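Local coordinates for Vv2_1132 (PDB 5Y9S), which acts as a LysR-type transcriptional regulator that assembles as a tetramer and probably binds DNA through its winged helix-turn-helix domains, at the interface of chains A and B and the interface of chains A and C. Numbering follows the deposited sequence. Chains: chain A/B/C, Vv2_1132.

Contact 1: the interface of chains A and B. Residues chain A 86-87, 90, 144, 148, 150; chain B 7, 50-52.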
loop_
_atom_site.group_PDB
_atom_site.type_symbol
_atom_site.label_atom_id
_atom_site.label_comp_id
_atom_site.label_asym_id
_atom_site.label_seq_id
_atom_site.Cartn_x
_atom_site.Cartn_y
_atom_site.Cartn_z
ATOM N N THR A 86 -16.510 -14.900 -10.098
ATOM C CA THR A 86 -15.569 -15.715 -9.348
ATOM C C THR A 86 -16.046 -15.913 -7.917
ATOM O O THR A 86 -16.169 -17.046 -7.440
ATOM C CB THR A 86 -14.194 -15.064 -9.365
ATOM O OG1 THR A 86 -13.710 -14.998 -10.709
ATOM C CG2 THR A 86 -13.216 -15.857 -8.480
ATOM N N LYS A 87 -16.368 -14.814 -7.235
ATOM C CA LYS A 87 -16.858 -14.904 -5.867
ATOM C C LYS A 87 -18.137 -15.725 -5.797
ATOM O O LYS A 87 -18.276 -16.596 -4.928
ATOM C CB LYS A 87 -17.059 -13.499 -5.307
ATOM C CG LYS A 87 -16.028 -13.107 -4.255
ATOM C CD LYS A 87 -16.301 -13.901 -2.987
ATOM C CE LYS A 87 -15.265 -13.685 -1.918
ATOM N NZ LYS A 87 -15.189 -12.306 -1.359
ATOM N N PHE A 90 -17.783 -19.565 -6.128
ATOM C CA PHE A 90 -17.124 -20.236 -5.016
ATOM C C PHE A 90 -17.845 -20.080 -3.681
ATOM O O PHE A 90 -17.417 -20.682 -2.694
ATOM C CB PHE A 90 -15.670 -19.760 -4.910
ATOM C CG PHE A 90 -14.772 -20.428 -5.918
ATOM C CD1 PHE A 90 -14.646 -19.920 -7.199
ATOM C CD2 PHE A 90 -14.112 -21.601 -5.605
ATOM C CE1 PHE A 90 -13.852 -20.556 -8.136
ATOM C CE2 PHE A 90 -13.313 -22.242 -6.532
ATOM C CZ PHE A 90 -13.182 -21.721 -7.800
ATOM N N GLN A 144 -14.043 -11.377 8.054
ATOM C CA GLN A 144 -14.366 -11.333 6.628
ATOM C C GLN A 144 -14.970 -12.647 6.159
ATOM O O GLN A 144 -15.936 -12.655 5.385
ATOM C CB GLN A 144 -13.118 -11.002 5.811
ATOM C CG GLN A 144 -13.420 -10.622 4.367
ATOM C CD GLN A 144 -14.483 -9.535 4.249
ATOM O OE1 GLN A 144 -14.299 -8.405 4.722
ATOM N NE2 GLN A 144 -15.606 -9.875 3.612
ATOM N N ASP A 148 -18.581 -13.153 4.299
ATOM C CA ASP A 148 -18.709 -13.884 3.044
ATOM C C ASP A 148 -19.501 -15.169 3.187
ATOM O O ASP A 148 -19.819 -15.785 2.163
ATOM C CB ASP A 148 -17.325 -14.208 2.467
ATOM C CG ASP A 148 -16.528 -12.959 2.132
ATOM O OD1 ASP A 148 -17.154 -11.943 1.765
ATOM O OD2 ASP A 148 -15.276 -12.993 2.211
ATOM N N SER A 150 -18.229 -17.820 4.379
ATOM C CA SER A 150 -17.235 -18.874 4.209
ATOM C C SER A 150 -17.101 -19.739 5.452
ATOM O O SER A 150 -16.679 -20.898 5.347
ATOM C CB SER A 150 -15.879 -18.259 3.865
ATOM O OG SER A 150 -15.904 -17.776 2.544
ATOM N N ASN B 7 -11.753 -5.565 1.601
ATOM C CA ASN B 7 -11.257 -6.909 1.308
ATOM C C ASN B 7 -11.217 -7.109 -0.208
ATOM O O ASN B 7 -11.877 -8.004 -0.749
ATOM C CB ASN B 7 -12.125 -7.965 1.989
ATOM C CG ASN B 7 -11.690 -9.389 1.666
ATOM O OD1 ASN B 7 -12.489 -10.204 1.194
ATOM N ND2 ASN B 7 -10.418 -9.691 1.913
ATOM N N TRP B 50 -9.809 -14.949 0.806
ATOM C CA TRP B 50 -10.689 -14.166 -0.056
ATOM C C TRP B 50 -11.608 -15.082 -0.837
ATOM O O TRP B 50 -12.818 -14.865 -0.885
ATOM C CB TRP B 50 -9.877 -13.280 -1.004
ATOM C CG TRP B 50 -10.715 -12.426 -1.947
ATOM C CD1 TRP B 50 -11.227 -11.170 -1.701
ATOM C CD2 TRP B 50 -11.137 -12.772 -3.272
ATOM N NE1 TRP B 50 -11.927 -10.720 -2.798
ATOM C CE2 TRP B 50 -11.890 -11.681 -3.774
ATOM C CE3 TRP B 50 -10.941 -13.889 -4.087
ATOM C CZ2 TRP B 50 -12.438 -11.675 -5.054
ATOM C CZ3 TRP B 50 -11.500 -13.887 -5.364
ATOM C CH2 TRP B 50 -12.237 -12.787 -5.830
ATOM N N ILE B 51 -11.060 -16.141 -1.431
ATOM C CA ILE B 51 -11.929 -17.031 -2.165
ATOM C C ILE B 51 -12.777 -17.871 -1.216
ATOM O O ILE B 51 -13.797 -18.418 -1.643
ATOM C CB ILE B 51 -11.123 -17.912 -3.132
ATOM C CG1 ILE B 51 -12.056 -18.393 -4.233
ATOM C CG2 ILE B 51 -10.485 -19.103 -2.418
ATOM C CD1 ILE B 51 -12.903 -17.260 -4.791
ATOM N N GLY B 52 -12.376 -17.994 0.051
ATOM C CA GLY B 52 -13.158 -18.691 1.056
ATOM C C GLY B 52 -12.883 -20.178 1.259
ATOM O O GLY B 52 -13.445 -20.755 2.193
#
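A:Lys87 lies across the indole of B:Trp50, pairing the linker helix of one LysR-type subunit, residues 67-90, with the end of helix 37-51 in the helix-turn-helix domain of another. The ammonium NZ of A:Lys87 sits over the five-membered ring, 4.1 Å from its centroid and offset toward the rim, a cation-pi contact. Farther back along the same side chain, CG packs on the six-membered ring, 3.9 Å from B:Trp50 CZ2. Bends at chi2 and chi4 bring NZ back over the same face of the indole on which CG rests. NZ also forms a salt bridge within chain A, 3.6 Å from the carboxylate OD2 of A:Asp148, and this second-shell acid probably helps hold the ammonium over the ring.

B:Ile51 enters beside the tryptophan. Its CG1 is anti to the backbone N (chi1 -158°), and the ethyl branch ends with CD1 at 3.7 Å from A:Phe90 CB. The same branch rests against the CG end of the phenyl ring, while the methyl CG2 of A:Thr86 meets it at about a right angle, 4.0 Å from B:Ile51 CD1, and also reaches the six-membered rim of B:Trp50.

On the regulatory-domain side, A:Gln144 and B:Asn7 are both poorly ordered, and their contacts are tentative. As modelled, their amides stack with the planes 9° apart, and NE2 of A:Gln144 donates to A:Asp148 OD1 at 3.2 Å, meeting the carboxylate from above its plane. Nearby, the hydroxyl OG of A:Ser150 packs 3.3 Å from CA of B:Gly52, just past the helix end.

Contact 2: the interface of chains A and C. Residues chain A 61-62; chain C 140, 143, 161, 163-166, 168.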
loop_
_atom_site.group_PDB
_atom_site.type_symbol
_atom_site.label_atom_id
_atom_site.label_comp_id
_atom_site.label_asym_id
_atom_site.label_seq_id
_atom_site.Cartn_x
_atom_site.Cartn_y
_atom_site.Cartn_z
ATOM N N TYR A 61 -17.038 20.690 -18.220
ATOM C CA TYR A 61 -17.871 20.805 -17.027
ATOM C C TYR A 61 -19.298 20.477 -17.434
ATOM O O TYR A 61 -19.891 21.218 -18.244
ATOM C CB TYR A 61 -17.810 22.198 -16.402
ATOM C CG TYR A 61 -18.819 22.390 -15.277
ATOM C CD1 TYR A 61 -18.539 21.966 -13.978
ATOM C CD2 TYR A 61 -20.040 23.015 -15.512
ATOM C CE1 TYR A 61 -19.453 22.154 -12.937
ATOM C CE2 TYR A 61 -20.968 23.212 -14.481
ATOM C CZ TYR A 61 -20.667 22.775 -13.199
ATOM O OH TYR A 61 -21.578 22.962 -12.184
ATOM N N PRO A 62 -19.902 19.400 -16.916
ATOM C CA PRO A 62 -19.364 18.400 -15.988
ATOM C C PRO A 62 -18.260 17.600 -16.665
ATOM O O PRO A 62 -18.109 17.725 -17.882
ATOM C CB PRO A 62 -20.582 17.527 -15.678
ATOM C CG PRO A 62 -21.462 17.684 -16.924
ATOM C CD PRO A 62 -21.288 19.096 -17.325
ATOM N N ASP C 140 -13.683 21.410 -13.393
ATOM C CA ASP C 140 -14.532 20.938 -12.296
ATOM C C ASP C 140 -13.770 20.942 -10.976
ATOM O O ASP C 140 -14.301 21.357 -9.934
ATOM C CB ASP C 140 -15.068 19.534 -12.612
ATOM C CG ASP C 140 -15.751 18.871 -11.404
ATOM O OD1 ASP C 140 -15.046 18.179 -10.616
ATOM O OD2 ASP C 140 -16.986 19.028 -11.251
ATOM N N PHE C 143 -13.347 24.837 -10.059
ATOM C CA PHE C 143 -14.592 25.378 -9.514
ATOM C C PHE C 143 -14.772 24.916 -8.075
ATOM O O PHE C 143 -15.089 25.718 -7.192
ATOM C CB PHE C 143 -15.797 24.948 -10.361
ATOM C CG PHE C 143 -15.914 25.666 -11.677
ATOM C CD1 PHE C 143 -15.049 26.692 -12.006
ATOM C CD2 PHE C 143 -16.902 25.312 -12.583
ATOM C CE1 PHE C 143 -15.165 27.359 -13.222
ATOM C CE2 PHE C 143 -17.027 25.974 -13.799
ATOM C CZ PHE C 143 -16.160 26.996 -14.123
ATOM N N ALA C 161 -19.811 23.642 -22.916
ATOM C CA ALA C 161 -20.223 22.483 -22.131
ATOM C C ALA C 161 -20.544 21.305 -23.046
ATOM O O ALA C 161 -21.272 21.448 -24.033
ATOM C CB ALA C 161 -21.430 22.828 -21.257
ATOM N N ARG C 163 -22.386 18.895 -22.386
ATOM C CA ARG C 163 -23.710 18.383 -22.075
ATOM C C ARG C 163 -24.331 19.291 -21.027
ATOM O O ARG C 163 -23.604 19.935 -20.266
ATOM C CB ARG C 163 -23.635 16.941 -21.562
ATOM C CG ARG C 163 -22.977 16.775 -20.183
ATOM C CD ARG C 163 -23.019 15.297 -19.699
ATOM N NE ARG C 163 -24.244 14.974 -18.954
ATOM C CZ ARG C 163 -24.575 13.756 -18.519
ATOM N NH1 ARG C 163 -23.782 12.713 -18.756
ATOM N NH2 ARG C 163 -25.707 13.575 -17.840
ATOM N N PRO C 164 -25.664 19.350 -20.945
ATOM C CA PRO C 164 -26.287 20.326 -20.047
ATOM C C PRO C 164 -25.773 20.167 -18.625
ATOM O O PRO C 164 -25.504 19.060 -18.158
ATOM C CB PRO C 164 -27.787 20.026 -20.173
ATOM C CG PRO C 164 -27.915 19.520 -21.585
ATOM C CD PRO C 164 -26.672 18.666 -21.779
ATOM N N SER C 165 -25.581 21.297 -17.957
ATOM C CA SER C 165 -24.916 21.312 -16.665
ATOM C C SER C 165 -25.615 22.285 -15.732
ATOM O O SER C 165 -26.247 23.246 -16.167
ATOM C CB SER C 165 -23.453 21.719 -16.786
ATOM O OG SER C 165 -23.363 23.133 -16.837
ATOM N N LEU C 166 -25.457 22.028 -14.438
ATOM C CA LEU C 166 -26.048 22.867 -13.406
ATOM C C LEU C 166 -25.494 24.295 -13.485
ATOM O O LEU C 166 -24.310 24.507 -13.766
ATOM C CB LEU C 166 -25.773 22.225 -12.033
ATOM C CG LEU C 166 -25.671 20.680 -12.002
ATOM C CD1 LEU C 166 -25.281 20.087 -10.618
ATOM C CD2 LEU C 166 -26.961 20.027 -12.502
ATOM N N LEU C 168 -24.321 28.197 -12.325
ATOM C CA LEU C 168 -23.193 28.509 -11.445
ATOM C C LEU C 168 -23.253 29.842 -10.693
ATOM O O LEU C 168 -22.468 30.011 -9.748
ATOM C CB LEU C 168 -21.883 28.481 -12.244
ATOM C CG LEU C 168 -21.419 27.099 -12.722
ATOM C CD1 LEU C 168 -20.196 27.230 -13.640
ATOM C CD2 LEU C 168 -21.153 26.132 -11.551
#
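With CG anti to the backbone N (chi1 172°), A:Tyr61 extends its phenol between C:Phe143 and C:Leu168, which lie over one face, and C:Ser165 and C:Leu166, which line the CD2/CE2 edge. C:Phe143 instead has CG anti to its carbonyl carbon (chi1 -74°), which presents the CD2 edge of its ring to a face of the tyrosine. The two rings meet edge-to-face, their planes 66° apart and their centroids 5.4 Å apart; the phenylalanine lies toward the CD1 and CE1 rim of the tyrosine rather than over its centre.

The loop contacts the other rim. The hydroxyl OG of C:Ser165 packs 3.4 Å from CE2 of A:Tyr61, and the carbonyl O of C:Leu166 lies in the ring plane at the edge. Over the hydroxyl end, from the side of C:Phe143, the methyl CD2 of C:Leu168 lies 3.3 Å from the phenol oxygen OH of A:Tyr61, as the two side chains slide past each other in opposite directions. Between the residues described here no polar pair bonds across the interface, and the contact rests mainly on packing.

A:Pro62 follows a cis peptide bond and continues the contact along the same loop. Its CD presses on CB of C:Ser165 at 3.4 Å, a tight fit, while its CG packs 3.7 Å from CG of C:Arg163, whose aliphatic chain crosses the proline at about a right angle.

In chain A the pair lies in the wing of the winged helix-turn-helix domain, between strands 56-57 and 64-65; in chain C the receiving surface belongs to the regulatory domain, formed by helix 139-147 and the loop following the strand that corresponds to 153-158.

Contact 1 and contact 2 are about 41 Å apart, measured between the centres of their C-alpha atoms, and share no residue. Both join a DNA-binding domain to another subunit, and both use the helix beginning at residue 139 of a regulatory domain: its A:Gln144 and A:Asp148 end in contact 1, its C:Asp140 and C:Phe143 part in contact 2. In contact 1 chain A gives its linker helix and regulatory domain; by the two-fold its helix-turn-helix domain makes the twin contact with chain B, and its wing meets chain C. Tying one subunit to two neighbours is consistent with the tetramer and could restrict how its DNA-binding domains move.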